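Local atomic coordinates of probable UTP--glucose-1-phosphate uridylyltransferase YngB (PDB entry 7O2N), a protein that catalyses the formation of UDP-glucose from glucose-1-phosphate and UTP, a step towards glycolipid and the glucosylation of wall teichoic acid. Residues R143-V148 against R246-N251; V157-V162 against I201-R206. One frame throughout, in Å; residues are numbered along the deposited sequence.

Interaction 1 of 2, residues R143-V148 against R246-N251; sequences RQLMDV and RLLEGN
Helix 141-152 packs against the end of strand 244-247 and the turn that follows it, within the nucleotidyltransferase domain of GT-A type. Gln-144 carries most of the contact. With CG anti to the carbonyl carbon (chi1 -59°) and the chain extended beyond, its amide reaches out from the helix towards residues 246-249. OE1 of Gln-144 takes the backbone N-H of Glu-249 in its carbonyl plane, on a lone pair: Glu-249 N to Gln-144 OE1 is 3.1 Å and the bond is nearly straight (167° at the hydrogen). The same OE1 stands 3.6 Å above the plane of the Arg-246 guanidinium, over its centre, with amide and guanidinium planes 32° apart. The guanidinium charge would probably polarise the amide C=O and offset part of the negative charge on Gln-144 OE1. On the other branch, NE2 gives its hydrogen bond to Thr-139 O. NE2 also lies beside Glu-249 OE1, at an angle too poor for a hydrogen bond; that carboxylate binds the backbone N of Glu-138 and Thr-139 just ahead of the helix, so amide and carboxylate gather around the same backbone. An alanine in place of Gln-144 would lose both amide bonds and would probably loosen the turn at Glu-249 and the guanidinium of Arg-246. Leu-145 also touches Val-156 and Val-208 of the sheet, while its CD1 meets CD2 of Leu-248 at 3.8 Å, the two leucines crossing obliquely. Arg-246 has CG anti to its backbone N and bends at chi2, so its aliphatic part passes the helix before the guanidinium lies with one face to Gln-144 OE1. One helical turn on from Gln-144, Val-148 lays its CG1 obliquely along that aliphatic part, 3.6 Å from Arg-246 CB and 3.8 Å from Arg-246 CD.

Interaction 2 of 2, residues V157-V162 against I201-R206; sequences VGVQSV and IAVMGR
Strands 156-161 and 201-204 run antiparallel in the mixed sheet of the nucleotidyltransferase domain, their short axes 133° apart in direction. Ile-201 forms a non-hydrogen-bonded pair with Ser-161. Its CG2, anti to the backbone N, meets CB of Val-159 at 3.5 Å, the two side chains crossing at about a right angle, and its CD1 reaches Ser-161 CB. Ala-202 is hydrogen-bonded to Gln-160 in both directions: Ala-202 N to Gln-160 O at 3.0 Å, and Gln-160 N to Ala-202 O, nearly along the C=O axis, at 3.1 Å. Its methyl touches CG1 of Val-162. Val-203, the non-hydrogen-bonded partner of Val-159, sets its CG1 3.5 Å from Val-157 CG1 and 4.0 Å from Val-159 CG1, which makes an apolar row with Ile-201. Met-204 gives its N-H to Gly-158 O; with CG anti to the carbonyl carbon (chi1 -51°), it sets that CG near Gln-160 CB on the opposite face. After the corner at Gly-205, Arg-206 O accepts the N-H of Gly-158, N to O 3.2 Å, the donor lying well above the carbonyl plane. The guanidinium of Arg-206 leads away to Asp-133 and Glu-44 in salt bridges. Beyond the pair, strand 244-247 flanks 156-161, strands 133-136 and 251-254 touch Gln-160 and Met-204, and helix 141-152 packs on Arg-206.

From the N terminus, the chain passes first through helix 141-152, which supplies 143-148, and then directly into strand 156-161. Interaction 2 closes the inner loop when 201-206 returns against 157-162, with 38 residues between, none of them helical. Interaction 1 closes the outer loop at 246-251, with 97 residues between its segments, so interaction 2 is nested inside it. Their centres lie about 10 Å apart, and both contacts reach the same sheet: strand 244-247 runs parallel to 156-161, and Arg-246 N and O probably bond to Val-157 O and Val-159 N. CD2 of Leu-145 packs on Gly-158 N, so helix 141-152, one side of interaction 1, also packs on interaction 2.

Interaction 1 of 2, residues R143-V148 against R246-N251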
loop_
_atom_site.group_PDB
_atom_site.type_symbol
_atom_site.label_atom_id
_atom_site.label_comp_id
_atom_site.label_asym_id
_atom_site.label_seq_id
_atom_site.Cartn_x
_atom_site.Cartn_y
_atom_site.Cartn_z
ATOM N N ARG A 143 5.861 20.217 16.635
ATOM C CA ARG A 143 6.823 21.002 17.398
ATOM C C ARG A 143 6.418 22.471 17.407
ATOM O O ARG A 143 6.577 23.144 18.411
ATOM C CB ARG A 143 8.197 20.978 16.727
ATOM C CG ARG A 143 9.270 21.699 17.524
ATOM C CD ARG A 143 10.060 20.616 18.213
ATOM N NE ARG A 143 10.937 21.114 19.257
ATOM C CZ ARG A 143 10.533 21.797 20.322
ATOM N NH1 ARG A 143 9.257 22.080 20.493
ATOM N NH2 ARG A 143 11.413 22.173 21.229
ATOM N N GLN A 144 5.920 22.950 16.257
ATOM C CA GLN A 144 5.543 24.337 16.057
ATOM C C GLN A 144 4.337 24.699 16.918
ATOM O O GLN A 144 4.297 25.811 17.440
ATOM C CB GLN A 144 5.256 24.611 14.581
ATOM C CG GLN A 144 6.417 24.322 13.626
ATOM C CD GLN A 144 6.018 24.528 12.181
ATOM O OE1 GLN A 144 5.016 25.193 11.872
ATOM N NE2 GLN A 144 6.788 23.940 11.269
ATOM N N LEU A 145 3.366 23.778 17.052
ATOM C CA LEU A 145 2.214 23.964 17.930
ATOM C C LEU A 145 2.665 24.024 19.383
ATOM O O LEU A 145 2.078 24.764 20.183
ATOM C CB LEU A 145 1.258 22.777 17.790
ATOM C CG LEU A 145 0.176 22.902 16.732
ATOM C CD1 LEU A 145 0.668 22.260 15.453
ATOM C CD2 LEU A 145 -1.095 22.215 17.199
ATOM N N MET A 146 3.682 23.198 19.702
ATOM C CA MET A 146 4.167 23.042 21.064
ATOM C C MET A 146 4.828 24.350 21.511
ATOM O O MET A 146 4.742 24.748 22.679
ATOM C CB MET A 146 5.159 21.873 21.179
ATOM C CG MET A 146 4.529 20.485 21.349
ATOM S SD MET A 146 5.650 19.096 20.832
ATOM C CE MET A 146 6.915 19.191 22.094
ATOM N N ASP A 147 5.461 25.035 20.549
ATOM C CA ASP A 147 6.221 26.240 20.828
ATOM C C ASP A 147 5.264 27.375 21.168
ATOM O O ASP A 147 5.541 28.158 22.080
ATOM C CB ASP A 147 7.291 26.472 19.762
ATOM C CG ASP A 147 8.387 25.435 19.870
ATOM O OD1 ASP A 147 8.228 24.514 20.688
ATOM O OD2 ASP A 147 9.386 25.549 19.149
ATOM N N VAL A 148 4.122 27.423 20.475
ATOM C CA VAL A 148 3.089 28.373 20.855
ATOM C C VAL A 148 2.515 27.987 22.220
ATOM O O VAL A 148 2.179 28.879 23.009
ATOM C CB VAL A 148 2.027 28.647 19.758
ATOM C CG1 VAL A 148 2.158 27.712 18.563
ATOM C CG2 VAL A 148 0.583 28.712 20.268
ATOM N N ARG A 246 -1.459 28.162 15.485
ATOM C CA ARG A 246 -0.226 28.379 14.755
ATOM C C ARG A 246 -0.497 28.210 13.259
ATOM O O ARG A 246 -1.132 27.243 12.847
ATOM C CB ARG A 246 0.828 27.368 15.214
ATOM C CG ARG A 246 2.088 27.363 14.360
ATOM C CD ARG A 246 2.969 28.450 14.926
ATOM N NE ARG A 246 4.374 28.258 14.622
ATOM C CZ ARG A 246 4.922 28.565 13.461
ATOM N NH1 ARG A 246 4.159 29.070 12.507
ATOM N NH2 ARG A 246 6.217 28.378 13.257
ATOM N N LEU A 247 -0.023 29.166 12.447
ATOM C CA LEU A 247 0.096 28.929 11.019
ATOM C C LEU A 247 1.330 28.058 10.824
ATOM O O LEU A 247 2.379 28.314 11.409
ATOM C CB LEU A 247 0.224 30.259 10.277
ATOM C CG LEU A 247 0.013 30.200 8.761
ATOM C CD1 LEU A 247 -1.461 30.322 8.357
ATOM C CD2 LEU A 247 0.857 31.265 8.080
ATOM N N LEU A 248 1.168 26.989 10.045
ATOM C CA LEU A 248 2.190 25.967 9.951
ATOM C C LEU A 248 3.094 26.244 8.755
ATOM O O LEU A 248 2.624 26.487 7.641
ATOM C CB LEU A 248 1.492 24.614 9.812
ATOM C CG LEU A 248 0.724 24.145 11.045
ATOM C CD1 LEU A 248 -0.303 23.090 10.681
ATOM C CD2 LEU A 248 1.679 23.609 12.089
ATOM N N GLU A 249 4.393 26.073 8.984
ATOM C CA GLU A 249 5.418 26.435 8.030
ATOM C C GLU A 249 5.415 25.533 6.794
ATOM O O GLU A 249 5.496 26.053 5.681
ATOM C CB GLU A 249 6.770 26.598 8.727
ATOM C CG GLU A 249 7.961 26.227 7.864
ATOM C CD GLU A 249 8.749 25.008 8.314
ATOM O OE1 GLU A 249 9.109 24.940 9.505
ATOM O OE2 GLU A 249 9.023 24.147 7.466
ATOM N N GLY A 250 5.314 24.210 6.958
ATOM C CA GLY A 250 5.756 23.310 5.890
ATOM C C GLY A 250 4.790 23.082 4.716
ATOM O O GLY A 250 3.731 23.708 4.598
ATOM N N ASN A 251 5.159 22.118 3.864
ATOM C CA ASN A 251 4.377 21.723 2.700
ATOM C C ASN A 251 3.500 20.531 3.026
ATOM O O ASN A 251 3.998 19.527 3.536
ATOM C CB ASN A 251 5.253 21.304 1.526
ATOM C CG ASN A 251 5.691 22.506 0.724
ATOM O OD1 ASN A 251 4.857 23.348 0.370
ATOM N ND2 ASN A 251 6.991 22.615 0.489
#

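Interaction 2 of 2, residues V157-V162 against I201-R206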
loop_
_atom_site.group_PDB
_atom_site.type_symbol
_atom_site.label_atom_id
_atom_site.label_comp_id
_atom_site.label_asym_id
_atom_site.label_seq_id
_atom_site.Cartn_x
_atom_site.Cartn_y
_atom_site.Cartn_z
ATOM N N VAL A 157 -4.169 25.122 18.282
ATOM C CA VAL A 157 -4.608 24.398 17.095
ATOM C C VAL A 157 -3.603 24.668 15.970
ATOM O O VAL A 157 -3.030 25.749 15.889
ATOM C CB VAL A 157 -6.039 24.824 16.695
ATOM C CG1 VAL A 157 -6.175 25.002 15.205
ATOM C CG2 VAL A 157 -7.120 23.888 17.199
ATOM N N GLY A 158 -3.391 23.678 15.098
ATOM C CA GLY A 158 -2.526 23.798 13.933
ATOM C C GLY A 158 -3.330 24.094 12.665
ATOM O O GLY A 158 -4.270 23.366 12.331
ATOM N N VAL A 159 -2.949 25.179 11.967
ATOM C CA VAL A 159 -3.741 25.714 10.866
ATOM C C VAL A 159 -2.870 26.030 9.650
ATOM O O VAL A 159 -1.641 26.185 9.729
ATOM C CB VAL A 159 -4.597 26.933 11.270
ATOM C CG1 VAL A 159 -5.770 26.535 12.150
ATOM C CG2 VAL A 159 -3.780 28.077 11.882
ATOM N N GLN A 160 -3.579 26.093 8.513
ATOM C CA GLN A 160 -3.111 26.580 7.222
ATOM C C GLN A 160 -4.329 27.089 6.437
ATOM O O GLN A 160 -5.471 26.697 6.700
ATOM C CB GLN A 160 -2.368 25.468 6.474
ATOM C CG GLN A 160 -0.909 25.319 6.870
ATOM C CD GLN A 160 -0.225 24.355 5.941
ATOM O OE1 GLN A 160 -0.901 23.633 5.206
ATOM N NE2 GLN A 160 1.108 24.352 5.936
ATOM N N SER A 161 -4.094 27.988 5.479
ATOM C CA SER A 161 -5.214 28.532 4.730
ATOM C C SER A 161 -5.606 27.589 3.592
ATOM O O SER A 161 -4.827 26.740 3.161
ATOM C CB SER A 161 -4.942 29.931 4.253
ATOM O OG SER A 161 -3.547 30.169 4.238
ATOM N N VAL A 162 -6.840 27.746 3.117
ATOM C CA VAL A 162 -7.331 26.909 2.045
ATOM C C VAL A 162 -8.218 27.758 1.128
ATOM O O VAL A 162 -8.689 28.820 1.529
ATOM C CB VAL A 162 -8.007 25.652 2.629
ATOM C CG1 VAL A 162 -9.259 25.951 3.438
ATOM C CG2 VAL A 162 -8.280 24.608 1.560
ATOM N N ILE A 201 -9.210 29.820 7.012
ATOM C CA ILE A 201 -8.174 29.153 7.794
ATOM C C ILE A 201 -8.718 27.869 8.432
ATOM O O ILE A 201 -9.579 27.918 9.317
ATOM C CB ILE A 201 -7.613 30.101 8.872
ATOM C CG1 ILE A 201 -6.981 31.364 8.282
ATOM C CG2 ILE A 201 -6.678 29.365 9.820
ATOM C CD1 ILE A 201 -5.498 31.268 8.024
ATOM N N ALA A 202 -8.135 26.728 8.030
ATOM C CA ALA A 202 -8.601 25.403 8.425
ATOM C C ALA A 202 -7.594 24.693 9.339
ATOM O O ALA A 202 -6.370 24.882 9.213
ATOM C CB ALA A 202 -8.897 24.589 7.190
ATOM N N VAL A 203 -8.131 23.885 10.272
ATOM C CA VAL A 203 -7.310 23.160 11.236
ATOM C C VAL A 203 -6.853 21.859 10.588
ATOM O O VAL A 203 -7.668 21.144 9.996
ATOM C CB VAL A 203 -8.021 22.905 12.584
ATOM C CG1 VAL A 203 -8.823 24.124 13.033
ATOM C CG2 VAL A 203 -8.918 21.669 12.533
ATOM N N MET A 204 -5.557 21.554 10.748
ATOM C CA MET A 204 -4.941 20.471 9.997
ATOM C C MET A 204 -4.582 19.294 10.908
ATOM O O MET A 204 -3.397 18.949 11.033
ATOM C CB MET A 204 -3.711 20.967 9.222
ATOM C CG MET A 204 -3.984 22.214 8.375
ATOM S SD MET A 204 -4.848 21.937 6.793
ATOM C CE MET A 204 -6.051 20.695 7.261
ATOM N N GLY A 205 -5.631 18.703 11.525
ATOM C CA GLY A 205 -5.568 17.615 12.494
ATOM C C GLY A 205 -4.298 17.601 13.350
ATOM O O GLY A 205 -3.646 16.574 13.517
ATOM N N ARG A 206 -3.931 18.768 13.879
ATOM C CA ARG A 206 -2.902 18.873 14.901
ATOM C C ARG A 206 -3.482 19.697 16.044
ATOM O O ARG A 206 -4.162 20.687 15.796
ATOM C CB ARG A 206 -1.621 19.441 14.299
ATOM C CG ARG A 206 -1.001 18.492 13.293
ATOM C CD ARG A 206 0.331 18.983 12.763
ATOM N NE ARG A 206 0.820 18.111 11.701
ATOM C CZ ARG A 206 0.225 17.929 10.514
ATOM N NH1 ARG A 206 -0.922 18.532 10.213
ATOM N NH2 ARG A 206 0.786 17.110 9.642
#